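Glycoside Hydrolase Family 43_12 (Metagenome, PDB 7JVH) probably hydrolyses glycosidic bonds in arabinose- or xylose-containing plant polysaccharides, as other family 43 glycoside hydrolases do. Local coordinates at residues I267-N272 / G345-F350; Y251-E256 / H263-F268; P26-T31 / Q457-I462; T447-N452 / I515-T520. All blocks are in the same frame, centred on the assembly; numbering follows the deposited sequence.

Overall arrangement
The chain starts in the C-terminal β-sandwich: residues 26-31 form part of a strand there and find their partner, 457-462, only after the catalytic propeller. Contact 3 closes the longest loop, and contacts 1 and 2 lie within it. Contact 2 is a hairpin closure in one propeller blade. Contact 1 begins on the same strand, sharing Ile267 and Phe268, and carries that blade to the next at 345-350. Contact 4 opens at 447-452, before contact 3 closes, and ends at 515-520, so these two cross; contact 3 joins the sandwich's two sheets, contact 4 pairs strands within one. Contacts 1 and 2 touch, as do 3 and 4; contacts 1 and 4 are centred about 54 Å apart.

Contact 1 (I267-N272 / G345-F350); sequences IFKADN and GTWPVF
Ile267 meets the loop 345-350 with two different branches. Its CG2 lies 3.6 Å from Trp347 CE3, approaching the indole obliquely, while CD1 extends to Pro348 and stops 3.9 Å from Pro348 CG, the two side chains meeting tip to tip. With CG1 anti to the backbone N (chi1 -171°), the longer branch runs toward the proline while CG2 stays against the tryptophan. A branched aliphatic residue suits this buried place because it fills the angle between an indole and a pyrrolidine ring. The side chain of Phe268 sets off away from the loop, and its backbone makes the contact: its carbonyl carbon sits at the edge of the indole, 3.7 Å from Trp347 CZ3. The interface joins two neighbouring blades of the five-bladed β-propeller of family 43, strand 265-270 belonging to one and the loop leading into the outermost strand 349-350 to the other. Lys269 then runs across the indole at about a right angle. Its CG comes within 3.4 Å of Trp347 CH2, and CD lies 3.3 Å above the ring plane, displaced toward the rim. The methyl of Thr346 covers the same face, and Thr346 CG2 is 3.9 Å from Lys269 CD. A lysine works well at this partly exposed place, since its methylenes cover the aromatic surface; Trp280 stacks on the indole as well.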
loop_
_atom_site.group_PDB
_atom_site.type_symbol
_atom_site.label_atom_id
_atom_site.label_comp_id
_atom_site.label_asym_id
_atom_site.label_seq_id
_atom_site.Cartn_x
_atom_site.Cartn_y
_atom_site.Cartn_z
ATOM N N ILE A 267 -7.889 -21.426 -8.251
ATOM C CA ILE A 267 -8.761 -21.158 -9.389
ATOM C C ILE A 267 -9.863 -22.225 -9.502
ATOM O O ILE A 267 -9.591 -23.431 -9.379
ATOM C CB ILE A 267 -7.963 -21.099 -10.713
ATOM C CG1 ILE A 267 -8.842 -20.602 -11.870
ATOM C CG2 ILE A 267 -7.365 -22.462 -11.058
ATOM C CD1 ILE A 267 -9.122 -19.114 -11.850
ATOM N N PHE A 268 -11.090 -21.747 -9.751
ATOM C CA PHE A 268 -12.300 -22.542 -9.873
ATOM C C PHE A 268 -12.956 -22.183 -11.196
ATOM O O PHE A 268 -12.789 -21.059 -11.678
ATOM C CB PHE A 268 -13.299 -22.149 -8.775
ATOM C CG PHE A 268 -12.837 -22.436 -7.374
ATOM C CD1 PHE A 268 -12.084 -21.508 -6.663
ATOM C CD2 PHE A 268 -13.181 -23.633 -6.753
ATOM C CE1 PHE A 268 -11.674 -21.776 -5.378
ATOM C CE2 PHE A 268 -12.759 -23.899 -5.457
ATOM C CZ PHE A 268 -12.017 -22.962 -4.766
ATOM N N LYS A 269 -13.737 -23.109 -11.760
ATOM C CA LYS A 269 -14.579 -22.802 -12.921
ATOM C C LYS A 269 -16.012 -23.355 -12.797
ATOM O O LYS A 269 -16.258 -24.297 -12.043
ATOM C CB LYS A 269 -13.909 -23.278 -14.220
ATOM C CG LYS A 269 -14.054 -24.759 -14.531
ATOM C CD LYS A 269 -13.279 -25.144 -15.786
ATOM C CE LYS A 269 -13.372 -26.636 -16.065
ATOM N NZ LYS A 269 -14.571 -26.991 -16.889
ATOM N N ALA A 270 -16.944 -22.746 -13.542
ATOM C CA ALA A 270 -18.342 -23.156 -13.578
ATOM C C ALA A 270 -18.986 -22.843 -14.916
ATOM O O ALA A 270 -18.519 -21.958 -15.638
ATOM C CB ALA A 270 -19.129 -22.477 -12.471
ATOM N N ASP A 271 -20.072 -23.569 -15.230
ATOM C CA ASP A 271 -20.826 -23.387 -16.468
ATOM C C ASP A 271 -21.905 -22.308 -16.357
ATOM O O ASP A 271 -22.552 -21.971 -17.348
ATOM C CB ASP A 271 -21.467 -24.704 -16.899
ATOM C CG ASP A 271 -20.437 -25.773 -17.239
ATOM O OD1 ASP A 271 -19.356 -25.460 -17.795
ATOM O OD2 ASP A 271 -20.702 -26.951 -16.952
ATOM N N ASN A 272 -22.086 -21.779 -15.141
ATOM C CA ASN A 272 -23.124 -20.803 -14.804
ATOM C C ASN A 272 -22.643 -19.874 -13.676
ATOM O O ASN A 272 -21.868 -20.293 -12.804
ATOM C CB ASN A 272 -24.409 -21.566 -14.434
ATOM C CG ASN A 272 -25.397 -20.750 -13.620
ATOM O OD1 ASN A 272 -25.317 -20.716 -12.395
ATOM N ND2 ASN A 272 -26.387 -20.160 -14.285
ATOM N N GLY A 345 -5.329 -22.353 -22.734
ATOM C CA GLY A 345 -6.119 -23.535 -22.432
ATOM C C GLY A 345 -7.259 -23.222 -21.474
ATOM O O GLY A 345 -7.589 -22.059 -21.237
ATOM N N THR A 346 -7.870 -24.279 -20.934
ATOM C CA THR A 346 -8.980 -24.169 -19.977
ATOM C C THR A 346 -8.660 -23.240 -18.793
ATOM O O THR A 346 -9.477 -22.399 -18.441
ATOM C CB THR A 346 -9.362 -25.562 -19.429
ATOM O OG1 THR A 346 -9.667 -26.440 -20.524
ATOM C CG2 THR A 346 -10.556 -25.477 -18.490
ATOM N N TRP A 347 -7.465 -23.396 -18.206
ATOM C CA TRP A 347 -7.081 -22.716 -16.968
ATOM C C TRP A 347 -5.900 -21.756 -17.079
ATOM O O TRP A 347 -4.961 -21.996 -17.835
ATOM C CB TRP A 347 -6.692 -23.743 -15.915
ATOM C CG TRP A 347 -7.695 -24.818 -15.644
ATOM C CD1 TRP A 347 -7.708 -26.062 -16.166
ATOM C CD2 TRP A 347 -8.788 -24.746 -14.720
ATOM N NE1 TRP A 347 -8.760 -26.778 -15.640
ATOM C CE2 TRP A 347 -9.438 -25.991 -14.750
ATOM C CE3 TRP A 347 -9.281 -23.742 -13.873
ATOM C CZ2 TRP A 347 -10.562 -26.267 -13.977
ATOM C CZ3 TRP A 347 -10.403 -24.019 -13.097
ATOM C CH2 TRP A 347 -11.030 -25.269 -13.159
ATOM N N PRO A 348 -5.882 -20.669 -16.275
ATOM C CA PRO A 348 -4.751 -19.737 -16.253
ATOM C C PRO A 348 -3.554 -20.289 -15.496
ATOM O O PRO A 348 -3.712 -20.804 -14.390
ATOM C CB PRO A 348 -5.324 -18.537 -15.494
ATOM C CG PRO A 348 -6.338 -19.123 -14.583
ATOM C CD PRO A 348 -6.954 -20.281 -15.340
ATOM N N VAL A 349 -2.367 -20.167 -16.101
ATOM C CA VAL A 349 -1.100 -20.562 -15.512
ATOM C C VAL A 349 -0.300 -19.283 -15.331
ATOM O O VAL A 349 -0.105 -18.537 -16.285
ATOM C CB VAL A 349 -0.307 -21.477 -16.465
ATOM C CG1 VAL A 349 1.135 -21.661 -15.997
ATOM C CG2 VAL A 349 -1.009 -22.818 -16.635
ATOM N N PHE A 350 0.216 -19.099 -14.115
ATOM C CA PHE A 350 1.126 -17.976 -13.782
ATOM C C PHE A 350 2.513 -18.452 -14.193
ATOM O O PHE A 350 2.982 -19.389 -13.577
ATOM C CB PHE A 350 1.093 -17.695 -12.278
ATOM C CG PHE A 350 0.043 -16.710 -11.844
ATOM C CD1 PHE A 350 -1.266 -17.104 -11.662
ATOM C CD2 PHE A 350 0.355 -15.383 -11.636
ATOM C CE1 PHE A 350 -2.234 -16.195 -11.288
ATOM C CE2 PHE A 350 -0.615 -14.474 -11.265
ATOM C CZ PHE A 350 -1.909 -14.883 -11.089
#

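Contact 2 (Y251-E256 / H263-F268); sequences YLMCAE and HSEVIF
The Phe268 ring presents an edge to the neighbouring strand: Leu252 O lies in the ring plane, 3.6 Å from Phe268 CD1. Tyr251 is met obliquely, by Phe268 O and by the Ile267 methyl CD1, and its ring also packs edge-to-face with Trp343. The His263 ring brings NE2 to the methyl of Ala255, while its ND1 is hydrogen-bonded to Trp301 O. The carboxylate of Glu265 lies against the Cys254-Ala255 peptide, with OE2 3.2 Å from Cys254 C. A bend at chi2 (83°) folds the acid back over the neighbouring strand, and Ala305 N donates to OE1. Alanine at 255 leaves room for this carboxylate. Met253, present as selenomethionine, packs its CE 3.7 Å from Ile267 CD1. Backbone hydrogen bonds hold the register. Val266 N to Cys254 O is the straightest, 2.9 Å at 172°, whereas Leu252 N reaches Phe268 O from well above the carbonyl plane. Glu256 N donates to Ser264 O, and Ser264 OG donates in return to Glu256 O over 2.8 Å, from above the carbonyl plane; serine is short enough for its hydroxyl to reach the facing backbone. Glu256 OE1 takes a hydrogen bond from Thr229 N. Leu252, Cys254, Val266 and Phe268 share one face, which packs partly on strand 215-226, while Met253, Ala255, Glu265 and Ile267 share the other, where Met253 touches Leu307 of strand 300-308. This antiparallel β-hairpin supplies the two central strands of a four-stranded blade, the repeating unit of the five-bladed β-propeller.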
loop_
_atom_site.group_PDB
_atom_site.type_symbol
_atom_site.label_atom_id
_atom_site.label_comp_id
_atom_site.label_asym_id
_atom_site.label_seq_id
_atom_site.Cartn_x
_atom_site.Cartn_y
_atom_site.Cartn_z
ATOM N N TYR A 251 -15.102 -18.190 -14.300
ATOM C CA TYR A 251 -13.894 -18.472 -13.532
ATOM C C TYR A 251 -13.905 -17.656 -12.271
ATOM O O TYR A 251 -14.162 -16.461 -12.311
ATOM C CB TYR A 251 -12.662 -18.144 -14.371
ATOM C CG TYR A 251 -12.449 -19.133 -15.497
ATOM C CD1 TYR A 251 -11.681 -20.269 -15.295
ATOM C CD2 TYR A 251 -13.032 -18.943 -16.749
ATOM C CE1 TYR A 251 -11.476 -21.190 -16.307
ATOM C CE2 TYR A 251 -12.852 -19.863 -17.765
ATOM C CZ TYR A 251 -12.065 -20.989 -17.538
ATOM O OH TYR A 251 -11.874 -21.915 -18.539
ATOM N N LEU A 252 -13.637 -18.321 -11.147
ATOM C CA LEU A 252 -13.487 -17.677 -9.849
ATOM C C LEU A 252 -12.051 -17.896 -9.406
ATOM O O LEU A 252 -11.623 -19.036 -9.233
ATOM C CB LEU A 252 -14.464 -18.267 -8.812
ATOM C CG LEU A 252 -14.243 -17.870 -7.346
ATOM C CD1 LEU A 252 -14.523 -16.393 -7.139
ATOM C CD2 LEU A 252 -15.113 -18.719 -6.434
HETATM N N MSE A 253 -11.321 -16.791 -9.232
HETATM C CA MSE A 253 -9.958 -16.840 -8.719
HETATM C C MSE A 253 -9.926 -16.198 -7.334
HETATM O O MSE A 253 -10.433 -15.093 -7.151
HETATM C CB MSE A 253 -8.990 -16.130 -9.672
HETATM C CG MSE A 253 -7.534 -16.436 -9.389
HETATM SE SE MSE A 253 -6.306 -15.554 -10.635
HETATM C CE MSE A 253 -6.340 -16.717 -12.158
ATOM N N CYS A 254 -9.323 -16.904 -6.371
ATOM C CA CYS A 254 -9.278 -16.444 -4.993
ATOM C C CYS A 254 -7.897 -16.614 -4.407
ATOM O O CYS A 254 -7.151 -17.495 -4.822
ATOM C CB CYS A 254 -10.260 -17.258 -4.136
ATOM S SG CYS A 254 -11.965 -17.252 -4.716
ATOM N N ALA A 255 -7.569 -15.762 -3.435
ATOM C CA ALA A 255 -6.444 -15.981 -2.538
ATOM C C ALA A 255 -6.877 -16.997 -1.483
ATOM O O ALA A 255 -8.048 -17.007 -1.086
ATOM C CB ALA A 255 -6.008 -14.670 -1.888
ATOM N N GLU A 256 -5.932 -17.842 -1.043
ATOM C CA GLU A 256 -6.173 -18.870 -0.019
ATOM C C GLU A 256 -4.909 -19.084 0.816
ATOM O O GLU A 256 -3.802 -19.053 0.288
ATOM C CB GLU A 256 -6.609 -20.194 -0.664
ATOM C CG GLU A 256 -6.811 -21.348 0.312
ATOM C CD GLU A 256 -7.145 -22.667 -0.361
ATOM O OE1 GLU A 256 -8.202 -22.772 -1.022
ATOM O OE2 GLU A 256 -6.363 -23.621 -0.208
ATOM N N HIS A 263 0.261 -17.937 1.972
ATOM C CA HIS A 263 -0.455 -17.238 0.907
ATOM C C HIS A 263 -0.330 -18.023 -0.403
ATOM O O HIS A 263 0.668 -18.719 -0.648
ATOM C CB HIS A 263 0.078 -15.806 0.736
ATOM C CG HIS A 263 -0.955 -14.799 0.312
ATOM N ND1 HIS A 263 -0.620 -13.555 -0.192
ATOM C CD2 HIS A 263 -2.309 -14.839 0.326
ATOM C CE1 HIS A 263 -1.715 -12.873 -0.469
ATOM N NE2 HIS A 263 -2.756 -13.628 -0.159
ATOM N N SER A 264 -1.373 -17.928 -1.230
ATOM C CA SER A 264 -1.424 -18.601 -2.527
ATOM C C SER A 264 -2.608 -18.066 -3.292
ATOM O O SER A 264 -3.394 -17.305 -2.760
ATOM C CB SER A 264 -1.596 -20.105 -2.353
ATOM O OG SER A 264 -2.932 -20.354 -2.037
ATOM N N GLU A 265 -2.734 -18.473 -4.553
ATOM C CA GLU A 265 -3.898 -18.175 -5.365
ATOM C C GLU A 265 -4.374 -19.472 -5.990
ATOM O O GLU A 265 -3.567 -20.275 -6.449
ATOM C CB GLU A 265 -3.579 -17.162 -6.447
ATOM C CG GLU A 265 -4.823 -16.525 -7.044
ATOM C CD GLU A 265 -5.371 -15.376 -6.229
ATOM O OE1 GLU A 265 -4.765 -15.004 -5.183
ATOM O OE2 GLU A 265 -6.400 -14.826 -6.652
ATOM N N VAL A 266 -5.699 -19.654 -5.989
ATOM C CA VAL A 266 -6.354 -20.853 -6.447
ATOM C C VAL A 266 -7.394 -20.446 -7.484
ATOM O O VAL A 266 -7.729 -19.265 -7.588
ATOM C CB VAL A 266 -6.981 -21.631 -5.283
ATOM C CG1 VAL A 266 -5.926 -21.988 -4.260
ATOM C CG2 VAL A 266 -8.103 -20.839 -4.625
ATOM N N ILE A 267 -7.889 -21.426 -8.251
ATOM C CA ILE A 267 -8.761 -21.158 -9.389
ATOM C C ILE A 267 -9.863 -22.225 -9.502
ATOM O O ILE A 267 -9.591 -23.431 -9.379
ATOM C CB ILE A 267 -7.963 -21.099 -10.713
ATOM C CG1 ILE A 267 -8.842 -20.602 -11.870
ATOM C CG2 ILE A 267 -7.365 -22.462 -11.058
ATOM C CD1 ILE A 267 -9.122 -19.114 -11.850
ATOM N N PHE A 268 -11.090 -21.747 -9.751
ATOM C CA PHE A 268 -12.300 -22.542 -9.873
ATOM C C PHE A 268 -12.956 -22.183 -11.196
ATOM O O PHE A 268 -12.789 -21.059 -11.678
ATOM C CB PHE A 268 -13.299 -22.149 -8.775
ATOM C CG PHE A 268 -12.837 -22.436 -7.374
ATOM C CD1 PHE A 268 -12.084 -21.508 -6.663
ATOM C CD2 PHE A 268 -13.181 -23.633 -6.753
ATOM C CE1 PHE A 268 -11.674 -21.776 -5.378
ATOM C CE2 PHE A 268 -12.759 -23.899 -5.457
ATOM C CZ PHE A 268 -12.017 -22.962 -4.766
#

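Contact 3 (P26-T31 / Q457-I462); sequences PAATFT and QKAGLI
Phe30 and Gln457 reach the opposing segment through similar first torsions: each has CG beside the backbone N and anti to the carbonyl carbon, at chi1 -60° for Phe30 and -59° for Gln457. This sends the phenyl ring toward Gly460, and places the extended glutamine chain alongside Ala27. The two strands belong to opposite sheets of the concanavalin A-like β-sandwich, so side chains rather than backbone hydrogen bonds join them. Their axes come within 8.2 Å and run 33° apart. Small residues permit so close an approach: Ala28 CB and Ala459 CB are a tight 3.4 Å apart, methyl against methyl. Ala459 CB also lies 4.2 Å from Phe30 CZ, approaching the ring obliquely. The phenyl ring meets the peptide of Gly460: Gly460 N is at the ring's edge, in plane, and Phe30 CE2 comes 3.6 Å from Gly460 O. The phenyl is enclosed further by Leu416, Met418 and Leu449, and Met563 touches it from strand 560-566. At the partly exposed end of the contact, Gln457 suits its place: its aliphatic part packs on an alanine, CB lying 3.7 Å from Ala27 CB, while the amide oxygen OE1 comes to 3.2 Å from the same Ala27 CB.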
loop_
_atom_site.group_PDB
_atom_site.type_symbol
_atom_site.label_atom_id
_atom_site.label_comp_id
_atom_site.label_asym_id
_atom_site.label_seq_id
_atom_site.Cartn_x
_atom_site.Cartn_y
_atom_site.Cartn_z
ATOM N N PRO A 26 3.769 28.693 11.050
ATOM C CA PRO A 26 4.283 27.326 10.927
ATOM C C PRO A 26 5.504 27.033 11.807
ATOM O O PRO A 26 6.224 27.941 12.184
ATOM C CB PRO A 26 4.670 27.241 9.442
ATOM C CG PRO A 26 4.023 28.387 8.767
ATOM C CD PRO A 26 3.883 29.457 9.795
ATOM N N ALA A 27 5.727 25.751 12.100
ATOM C CA ALA A 27 6.830 25.301 12.938
ATOM C C ALA A 27 8.147 25.226 12.166
ATOM O O ALA A 27 9.221 25.377 12.741
ATOM C CB ALA A 27 6.520 23.943 13.519
ATOM N N ALA A 28 8.043 24.952 10.861
ATOM C CA ALA A 28 9.196 24.850 9.983
ATOM C C ALA A 28 8.794 24.857 8.512
ATOM O O ALA A 28 7.630 24.643 8.172
ATOM C CB ALA A 28 9.985 23.593 10.305
ATOM N N THR A 29 9.786 25.121 7.655
ATOM C CA THR A 29 9.680 24.986 6.208
ATOM C C THR A 29 10.743 23.994 5.730
ATOM O O THR A 29 11.933 24.260 5.820
ATOM C CB THR A 29 9.848 26.343 5.504
ATOM O OG1 THR A 29 8.874 27.259 6.010
ATOM C CG2 THR A 29 9.647 26.229 4.009
ATOM N N PHE A 30 10.288 22.840 5.231
ATOM C CA PHE A 30 11.163 21.797 4.707
ATOM C C PHE A 30 11.414 22.094 3.239
ATOM O O PHE A 30 10.495 22.024 2.426
ATOM C CB PHE A 30 10.538 20.421 4.891
ATOM C CG PHE A 30 10.272 20.061 6.334
ATOM C CD1 PHE A 30 9.106 20.482 6.967
ATOM C CD2 PHE A 30 11.185 19.314 7.054
ATOM C CE1 PHE A 30 8.856 20.162 8.291
ATOM C CE2 PHE A 30 10.945 18.997 8.386
ATOM C CZ PHE A 30 9.773 19.407 9.002
ATOM N N THR A 31 12.665 22.452 2.921
ATOM C CA THR A 31 13.063 22.928 1.603
ATOM C C THR A 31 13.461 21.779 0.666
ATOM O O THR A 31 13.514 21.968 -0.544
ATOM C CB THR A 31 14.237 23.923 1.721
ATOM O OG1 THR A 31 14.436 24.597 0.487
ATOM C CG2 THR A 31 15.513 23.205 2.061
ATOM N N GLN A 457 8.339 25.432 18.177
ATOM C CA GLN A 457 7.758 24.074 18.179
ATOM C C GLN A 457 8.797 22.995 17.831
ATOM O O GLN A 457 9.981 23.262 17.857
ATOM C CB GLN A 457 6.535 24.060 17.261
ATOM C CG GLN A 457 5.475 25.052 17.708
ATOM C CD GLN A 457 4.269 25.137 16.806
ATOM O OE1 GLN A 457 4.320 24.820 15.624
ATOM N NE2 GLN A 457 3.172 25.597 17.370
ATOM N N LYS A 458 8.348 21.779 17.523
ATOM C CA LYS A 458 9.219 20.681 17.132
ATOM C C LYS A 458 9.078 20.401 15.635
ATOM O O LYS A 458 7.973 20.358 15.116
ATOM C CB LYS A 458 8.861 19.413 17.914
ATOM C CG LYS A 458 8.623 19.618 19.395
ATOM C CD LYS A 458 8.418 18.264 20.069
ATOM C CE LYS A 458 8.261 18.405 21.577
ATOM N NZ LYS A 458 8.055 17.075 22.197
ATOM N N ALA A 459 10.211 20.194 14.964
ATOM C CA ALA A 459 10.244 19.933 13.529
ATOM C C ALA A 459 11.382 18.981 13.216
ATOM O O ALA A 459 12.509 19.178 13.692
ATOM C CB ALA A 459 10.431 21.228 12.756
ATOM N N GLY A 460 11.085 17.931 12.441
ATOM C CA GLY A 460 12.067 16.913 12.168
ATOM C C GLY A 460 11.701 15.808 11.210
ATOM O O GLY A 460 10.863 15.977 10.333
ATOM N N LEU A 461 12.369 14.668 11.397
ATOM C CA LEU A 461 12.390 13.559 10.463
ATOM C C LEU A 461 11.892 12.326 11.184
ATOM O O LEU A 461 12.303 12.064 12.311
ATOM C CB LEU A 461 13.840 13.347 9.970
ATOM C CG LEU A 461 14.162 12.081 9.187
ATOM C CD1 LEU A 461 13.561 12.127 7.790
ATOM C CD2 LEU A 461 15.665 11.909 9.140
ATOM N N ILE A 462 11.041 11.550 10.506
ATOM C CA ILE A 462 10.304 10.445 11.113
ATOM C C ILE A 462 10.406 9.157 10.293
ATOM O O ILE A 462 10.233 9.176 9.073
ATOM C CB ILE A 462 8.800 10.776 11.238
ATOM C CG1 ILE A 462 8.592 12.131 11.906
ATOM C CG2 ILE A 462 8.087 9.673 12.009
ATOM C CD1 ILE A 462 7.157 12.569 11.969
#

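Contact 4 (T447-N452 / I515-T520); sequences TTLSYN and ITLGVT
Leu449 and Ile515 stand side by side on one face of the sheet, with Leu449 CD2 3.7 Å from Ile515 CG2. Leu449 CD2 also reaches Leu517 CG at 4.1 Å, so one methyl touches both aliphatic neighbours. In Leu449, chi1 75° puts CG between the backbone N and the carbonyl carbon, and together with chi2 it leaves CD2 against Ile515. These buried aliphatic residues suit the inward face of the sandwich, and Leu449 also packs on Ala459 of the opposing sheet. The strands are antiparallel neighbours in one sheet of the concanavalin A-like domain, 148° apart in direction. Backbone hydrogen bonds link the pairs Thr447-Leu517 and Leu449-Ile515 twice each; Leu517 N to Thr447 O is 2.7 Å, and Ile515 N to Leu449 O is 2.9 Å. Between them, on the opposite face, comes the non-hydrogen-bonded pair Thr448 and Thr516, where the side chains take up the polar pairing: the hydroxyls Thr448 OG1 and Thr516 OG1 are hydrogen-bonded over 2.6 Å. Threonine fits such a partly exposed site by combining β-branching with a hydroxyl. Thr447, on the inward face, uses its own hydroxyl to hydrogen-bond Asn32 O.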
loop_
_atom_site.group_PDB
_atom_site.type_symbol
_atom_site.label_atom_id
_atom_site.label_comp_id
_atom_site.label_asym_id
_atom_site.label_seq_id
_atom_site.Cartn_x
_atom_site.Cartn_y
_atom_site.Cartn_z
ATOM N N THR A 447 16.373 15.281 4.937
ATOM C CA THR A 447 15.513 16.437 4.750
ATOM C C THR A 447 16.236 17.676 5.259
ATOM O O THR A 447 17.058 17.601 6.170
ATOM C CB THR A 447 14.140 16.253 5.462
ATOM O OG1 THR A 447 13.233 17.262 5.009
ATOM C CG2 THR A 447 14.265 16.325 6.991
ATOM N N THR A 448 15.923 18.815 4.645
ATOM C CA THR A 448 16.528 20.102 4.960
ATOM C C THR A 448 15.405 21.049 5.324
ATOM O O THR A 448 14.419 21.156 4.593
ATOM C CB THR A 448 17.332 20.653 3.763
ATOM O OG1 THR A 448 18.334 19.706 3.416
ATOM C CG2 THR A 448 18.002 21.959 4.098
ATOM N N LEU A 449 15.561 21.731 6.460
ATOM C CA LEU A 449 14.485 22.532 7.022
ATOM C C LEU A 449 15.006 23.829 7.606
ATOM O O LEU A 449 16.119 23.894 8.118
ATOM C CB LEU A 449 13.650 21.744 8.062
ATOM C CG LEU A 449 14.227 21.487 9.460
ATOM C CD1 LEU A 449 13.177 21.523 10.547
ATOM C CD2 LEU A 449 14.954 20.156 9.481
ATOM N N SER A 450 14.186 24.873 7.469
ATOM C CA SER A 450 14.386 26.160 8.091
ATOM C C SER A 450 13.402 26.226 9.252
ATOM O O SER A 450 12.192 26.238 9.060
ATOM C CB SER A 450 14.159 27.279 7.087
ATOM O OG SER A 450 13.925 28.503 7.752
ATOM N N TYR A 451 13.954 26.247 10.469
ATOM C CA TYR A 451 13.218 26.026 11.695
ATOM C C TYR A 451 12.844 27.368 12.252
ATOM O O TYR A 451 13.690 28.078 12.800
ATOM C CB TYR A 451 14.097 25.237 12.679
ATOM C CG TYR A 451 13.529 25.142 14.065
ATOM C CD1 TYR A 451 12.626 24.134 14.399
ATOM C CD2 TYR A 451 13.861 26.072 15.034
ATOM C CE1 TYR A 451 12.076 24.045 15.671
ATOM C CE2 TYR A 451 13.313 25.999 16.312
ATOM C CZ TYR A 451 12.419 24.982 16.623
ATOM O OH TYR A 451 11.914 24.930 17.885
ATOM N N ASN A 452 11.584 27.760 12.047
ATOM C CA ASN A 452 10.963 28.897 12.755
ATOM C C ASN A 452 11.254 28.992 14.274
ATOM O O ASN A 452 10.645 28.292 15.077
ATOM C CB ASN A 452 9.457 28.870 12.538
ATOM C CG ASN A 452 8.793 30.135 13.011
ATOM O OD1 ASN A 452 9.225 30.736 13.989
ATOM N ND2 ASN A 452 7.748 30.563 12.311
ATOM N N ILE A 515 19.008 23.503 8.543
ATOM C CA ILE A 515 19.656 22.296 9.042
ATOM C C ILE A 515 19.161 21.095 8.242
ATOM O O ILE A 515 18.007 21.074 7.800
ATOM C CB ILE A 515 19.398 22.104 10.557
ATOM C CG1 ILE A 515 20.206 20.922 11.111
ATOM C CG2 ILE A 515 17.911 21.912 10.852
ATOM C CD1 ILE A 515 20.113 20.798 12.618
ATOM N N THR A 516 20.042 20.111 8.043
ATOM C CA THR A 516 19.675 18.884 7.353
ATOM C C THR A 516 19.665 17.741 8.364
ATOM O O THR A 516 20.605 17.615 9.163
ATOM C CB THR A 516 20.618 18.580 6.148
ATOM O OG1 THR A 516 20.287 19.441 5.060
ATOM C CG2 THR A 516 20.475 17.150 5.673
ATOM N N LEU A 517 18.594 16.936 8.338
ATOM C CA LEU A 517 18.513 15.726 9.131
ATOM C C LEU A 517 18.523 14.534 8.191
ATOM O O LEU A 517 17.983 14.606 7.086
ATOM C CB LEU A 517 17.242 15.726 9.994
ATOM C CG LEU A 517 17.032 16.943 10.906
ATOM C CD1 LEU A 517 15.745 16.743 11.712
ATOM C CD2 LEU A 517 18.240 17.202 11.808
ATOM N N GLY A 518 19.143 13.439 8.634
ATOM C CA GLY A 518 19.322 12.262 7.812
ATOM C C GLY A 518 19.137 10.982 8.600
ATOM O O GLY A 518 19.380 10.965 9.822
ATOM N N VAL A 519 18.679 9.926 7.907
ATOM C CA VAL A 519 18.611 8.595 8.457
ATOM C C VAL A 519 19.020 7.624 7.372
ATOM O O VAL A 519 18.725 7.836 6.186
ATOM C CB VAL A 519 17.170 8.249 9.006
ATOM C CG1 VAL A 519 16.135 8.187 7.893
ATOM C CG2 VAL A 519 17.168 6.932 9.778
ATOM N N THR A 520 19.720 6.560 7.774
ATOM C CA THR A 520 20.129 5.495 6.876
ATOM C C THR A 520 19.899 4.160 7.568
ATOM O O THR A 520 20.134 4.030 8.766
ATOM C CB THR A 520 21.616 5.620 6.446
ATOM O OG1 THR A 520 21.965 4.559 5.543
ATOM C CG2 THR A 520 22.560 5.572 7.668
#